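Local coordinates for protein probable tautomerase/dehalogenase AU4130 (Aspergillus fumigatus Af293, PDB 3C6V) that is of unknown function but is probably a tautomerase or dehalogenase related to oxalocrotonate tautomerase, working as a trimer, at residues B[84-89]-B[123-128]. Residues are numbered along the deposited sequence; the frame is centred on the assembly and turned at random.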
ATOM      1  N   ALA B  84     -10.885   0.704  -7.033  1.00  9.69           N
ATOM      2  CA  ALA B  84      -9.988  -0.302  -6.481  1.00  9.94           C
ATOM      3  C   ALA B  84      -9.654   0.088  -5.057  1.00 10.34           C
ATOM      4  O   ALA B  84      -9.095   1.166  -4.810  1.00 12.28           O
ATOM      5  CB  ALA B  84      -8.678  -0.385  -7.311  1.00  9.74           C
ATOM      6  N   LEU B  85     -10.018  -0.762  -4.106  1.00  9.78           N
ATOM      7  CA  LEU B  85      -9.824  -0.423  -2.708  1.00 10.22           C
ATOM      8  C   LEU B  85      -8.743  -1.290  -2.064  1.00 10.96           C
ATOM      9  O   LEU B  85      -8.668  -2.505  -2.313  1.00 12.63           O
ATOM     10  CB  LEU B  85     -11.134  -0.566  -1.931  1.00  9.56           C
ATOM     11  CG  LEU B  85     -12.337   0.246  -2.432  1.00  8.31           C
ATOM     12  CD1 LEU B  85     -13.187  -0.575  -3.444  1.00  9.97           C
ATOM     13  CD2 LEU B  85     -13.220   0.552  -1.210  1.00 10.00           C
ATOM     14  N   THR B  86      -7.915  -0.650  -1.247  1.00 10.59           N
ATOM     15  CA  THR B  86      -6.937  -1.338  -0.391  1.00 11.27           C
ATOM     16  C   THR B  86      -7.260  -0.984   1.059  1.00 10.35           C
ATOM     17  O   THR B  86      -7.281   0.211   1.412  1.00  9.55           O
ATOM     18  CB  THR B  86      -5.475  -0.919  -0.700  1.00 10.94           C
ATOM     19  OG1 THR B  86      -5.212  -1.072  -2.104  1.00 12.42           O
ATOM     20  CG2 THR B  86      -4.478  -1.820   0.088  1.00 10.09           C
ATOM     21  N   ILE B  87      -7.521  -2.011   1.871  1.00  9.87           N
ATOM     22  CA  ILE B  87      -7.910  -1.836   3.283  1.00 11.12           C
ATOM     23  C   ILE B  87      -6.775  -2.298   4.197  1.00 11.58           C
ATOM     24  O   ILE B  87      -6.441  -3.490   4.252  1.00 11.64           O
ATOM     25  CB  ILE B  87      -9.239  -2.579   3.612  1.00 11.13           C
ATOM     26  CG1 ILE B  87     -10.400  -2.032   2.727  1.00 12.44           C
ATOM     27  CG2 ILE B  87      -9.631  -2.406   5.081  1.00 10.62           C
ATOM     28  CD1 ILE B  87     -11.587  -3.013   2.640  1.00 12.15           C
ATOM     29  N   TYR B  88      -6.168  -1.363   4.916  1.00 11.46           N
ATOM     30  CA  TYR B  88      -5.040  -1.729   5.779  1.00 12.28           C
ATOM     31  C   TYR B  88      -5.588  -1.924   7.205  1.00 12.06           C
ATOM     32  O   TYR B  88      -6.215  -1.008   7.757  1.00 10.00           O
ATOM     33  CB  TYR B  88      -4.000  -0.615   5.761  1.00 14.05           C
ATOM     34  CG  TYR B  88      -3.324  -0.402   4.434  1.00 15.28           C
ATOM     35  CD1 TYR B  88      -3.833   0.507   3.501  1.00 15.29           C
ATOM     36  CD2 TYR B  88      -2.132  -1.063   4.129  1.00 18.18           C
ATOM     37  CE1 TYR B  88      -3.208   0.697   2.285  1.00 17.80           C
ATOM     38  CE2 TYR B  88      -1.489  -0.856   2.917  1.00 18.79           C
ATOM     39  CZ  TYR B  88      -2.043   0.011   2.000  1.00 21.13           C
ATOM     40  OH  TYR B  88      -1.403   0.225   0.793  1.00 23.09           O
ATOM     41  N   HIS B  89      -5.373  -3.120   7.752  1.00 11.43           N
ATOM     42  CA  HIS B  89      -5.845  -3.510   9.061  1.00 11.86           C
ATOM     43  C   HIS B  89      -4.650  -4.015   9.892  1.00 13.18           C
ATOM     44  O   HIS B  89      -3.573  -4.294   9.350  1.00 12.35           O
ATOM     45  CB  HIS B  89      -6.874  -4.646   8.936  1.00 11.88           C
ATOM     46  CG  HIS B  89      -8.291  -4.200   8.688  1.00 11.25           C
ATOM     47  ND1 HIS B  89      -9.345  -5.092   8.703  1.00 11.00           N
ATOM     48  CD2 HIS B  89      -8.838  -2.971   8.483  1.00  9.27           C
ATOM     49  CE1 HIS B  89     -10.474  -4.440   8.459  1.00 10.02           C
ATOM     50  NE2 HIS B  89     -10.197  -3.153   8.338  1.00 10.13           N
ATOM     51  N   GLU B 123     -13.096  -3.672  -6.632  1.00 10.53           N
ATOM     52  CA  GLU B 123     -12.392  -4.764  -5.971  1.00 11.03           C
ATOM     53  C   GLU B 123     -11.790  -4.239  -4.681  1.00  9.91           C
ATOM     54  O   GLU B 123     -11.229  -3.122  -4.652  1.00  9.98           O
ATOM     55  CB  GLU B 123     -11.260  -5.287  -6.852  1.00 11.88           C
ATOM     56  CG  GLU B 123     -10.431  -6.399  -6.197  1.00 14.25           C
ATOM     57  CD  GLU B 123      -9.188  -6.775  -7.005  1.00 18.68           C
ATOM     58  OE1 GLU B 123      -8.250  -5.950  -7.111  1.00 21.46           O
ATOM     59  OE2 GLU B 123      -9.147  -7.904  -7.526  1.00 24.16           O
ATOM     60  N   TYR B 124     -11.924  -5.027  -3.619  1.00  9.67           N
ATOM     61  CA  TYR B 124     -11.222  -4.732  -2.377  1.00  9.36           C
ATOM     62  C   TYR B 124     -10.448  -5.947  -1.884  1.00  9.29           C
ATOM     63  O   TYR B 124     -10.756  -7.098  -2.238  1.00  7.56           O
ATOM     64  CB  TYR B 124     -12.141  -4.170  -1.290  1.00  9.25           C
ATOM     65  CG  TYR B 124     -13.277  -5.107  -0.819  1.00 10.38           C
ATOM     66  CD1 TYR B 124     -14.624  -4.868  -1.193  1.00 10.58           C
ATOM     67  CD2 TYR B 124     -12.997  -6.200   0.009  1.00  9.73           C
ATOM     68  CE1 TYR B 124     -15.668  -5.701  -0.707  1.00  9.93           C
ATOM     69  CE2 TYR B 124     -14.008  -7.059   0.459  1.00 11.47           C
ATOM     70  CZ  TYR B 124     -15.342  -6.790   0.107  1.00 13.11           C
ATOM     71  OH  TYR B 124     -16.335  -7.626   0.595  1.00 13.29           O
ATOM     72  N   PHE B 125      -9.409  -5.654  -1.102  1.00  8.18           N
ATOM     73  CA  PHE B 125      -8.769  -6.669  -0.291  1.00 10.02           C
ATOM     74  C   PHE B 125      -8.237  -5.972   0.973  1.00 10.30           C
ATOM     75  O   PHE B 125      -8.137  -4.718   1.025  1.00  9.08           O
ATOM     76  CB  PHE B 125      -7.670  -7.387  -1.074  1.00 10.22           C
ATOM     77  CG  PHE B 125      -6.444  -6.535  -1.325  1.00 11.11           C
ATOM     78  CD1 PHE B 125      -5.305  -6.688  -0.523  1.00 10.28           C
ATOM     79  CD2 PHE B 125      -6.425  -5.579  -2.345  1.00 12.44           C
ATOM     80  CE1 PHE B 125      -4.152  -5.934  -0.741  1.00 13.22           C
ATOM     81  CE2 PHE B 125      -5.262  -4.782  -2.556  1.00 16.11           C
ATOM     82  CZ  PHE B 125      -4.129  -4.976  -1.753  1.00 14.04           C
ATOM     83  N   VAL B 126      -7.935  -6.788   1.983  1.00 10.33           N
ATOM     84  CA  VAL B 126      -7.406  -6.316   3.241  1.00 10.96           C
ATOM     85  C   VAL B 126      -5.965  -6.809   3.368  1.00 12.08           C
ATOM     86  O   VAL B 126      -5.664  -7.968   3.069  1.00 12.38           O
ATOM     87  CB  VAL B 126      -8.213  -6.866   4.425  1.00 10.47           C
ATOM     88  CG1 VAL B 126      -7.495  -6.544   5.802  1.00  8.56           C
ATOM     89  CG2 VAL B 126      -9.674  -6.320   4.378  1.00  9.39           C
ATOM     90  N   THR B 127      -5.081  -5.915   3.804  1.00 12.30           N
ATOM     91  CA  THR B 127      -3.706  -6.260   4.034  1.00 14.05           C
ATOM     92  C   THR B 127      -3.423  -5.888   5.485  1.00 14.30           C
ATOM     93  O   THR B 127      -4.043  -4.965   6.012  1.00 14.31           O
ATOM     94  CB  THR B 127      -2.768  -5.527   3.009  1.00 15.77           C
ATOM     95  OG1 THR B 127      -1.421  -5.755   3.386  1.00 20.46           O
ATOM     96  CG2 THR B 127      -3.002  -4.025   2.945  1.00 16.34           C
ATOM     97  N   GLU B 128      -2.561  -6.648   6.157  1.00 13.60           N
ATOM     98  CA  GLU B 128      -2.437  -6.524   7.618  1.00 13.47           C
ATOM     99  C   GLU B 128      -1.026  -6.108   8.069  1.00 14.00           C
ATOM    100  O   GLU B 128      -0.043  -6.321   7.343  1.00 15.20           O
ATOM    101  CB  GLU B 128      -2.949  -7.791   8.313  1.00 14.13           C
ATOM    102  CG  GLU B 128      -4.456  -7.963   8.094  1.00 14.86           C
ATOM    103  CD  GLU B 128      -5.030  -9.311   8.519  1.00 20.13           C
ATOM    104  OE1 GLU B 128      -4.282 -10.283   8.748  1.00 20.65           O
ATOM    105  OE2 GLU B 128      -6.263  -9.401   8.613  1.00 17.43           O
TER
HETATM  106  O   HOH W   1      -8.362  -7.771   9.326  1.00 10.66           O
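The two parallel strands of a beta-alpha-beta unit, joined through helix 97-115, meet here edge to edge in the mixed sheet of a tautomerase-like fold. Residues 84-89 and 123-128 run in step, Leu85 N giving a nearly straight bond to Glu123 O at 2.7 Å. The ladder slackens at the next rung, where Phe125 N reaches Leu85 O only weakly, at 3.5 Å. Ile87 tightens it again, bonding through both its N and its O to the residues flanking Val126: its N donates to Phe125 O, and its O accepts from Thr127 N at 2.8 Å. His89 N to Thr127 O carries the ladder on.

On the face toward helix 97-115, Ile87 CB packs on Val126 CG2, and CD1 reaches Tyr124 CB. Tyr124 CG sits between the backbone N and the carbonyl carbon (chi1 62°), which stands the ring up from the sheet onto Leu104 and Ile107 and sends its hydroxyl to Asp108. The opposite face looks to the other subunits of the trimer. There Thr86 CG2 lies 3.7 Å from Phe125 CZ, both side chains pointing the same way, while Thr127 CG2 presses against Tyr88 CD2 at 3.3 Å. Glu123 and Tyr124 also pair antiparallel with a strand of the second subunit, so the sheet continues across the interface; Glu123 OE2 bonds to Trp134 of that subunit, while OE1 makes a salt bridge with its Arg24.

At the C-terminal end, Val126 CG1 sits against His89 CB, and Tyr50 holds His89 NE2. Arg92 makes a salt bridge with Glu128 OE2, the same oxygen that accepts from a water at 2.8 Å; that water lies in the His89 ring plane, 2.9 Å from ND1.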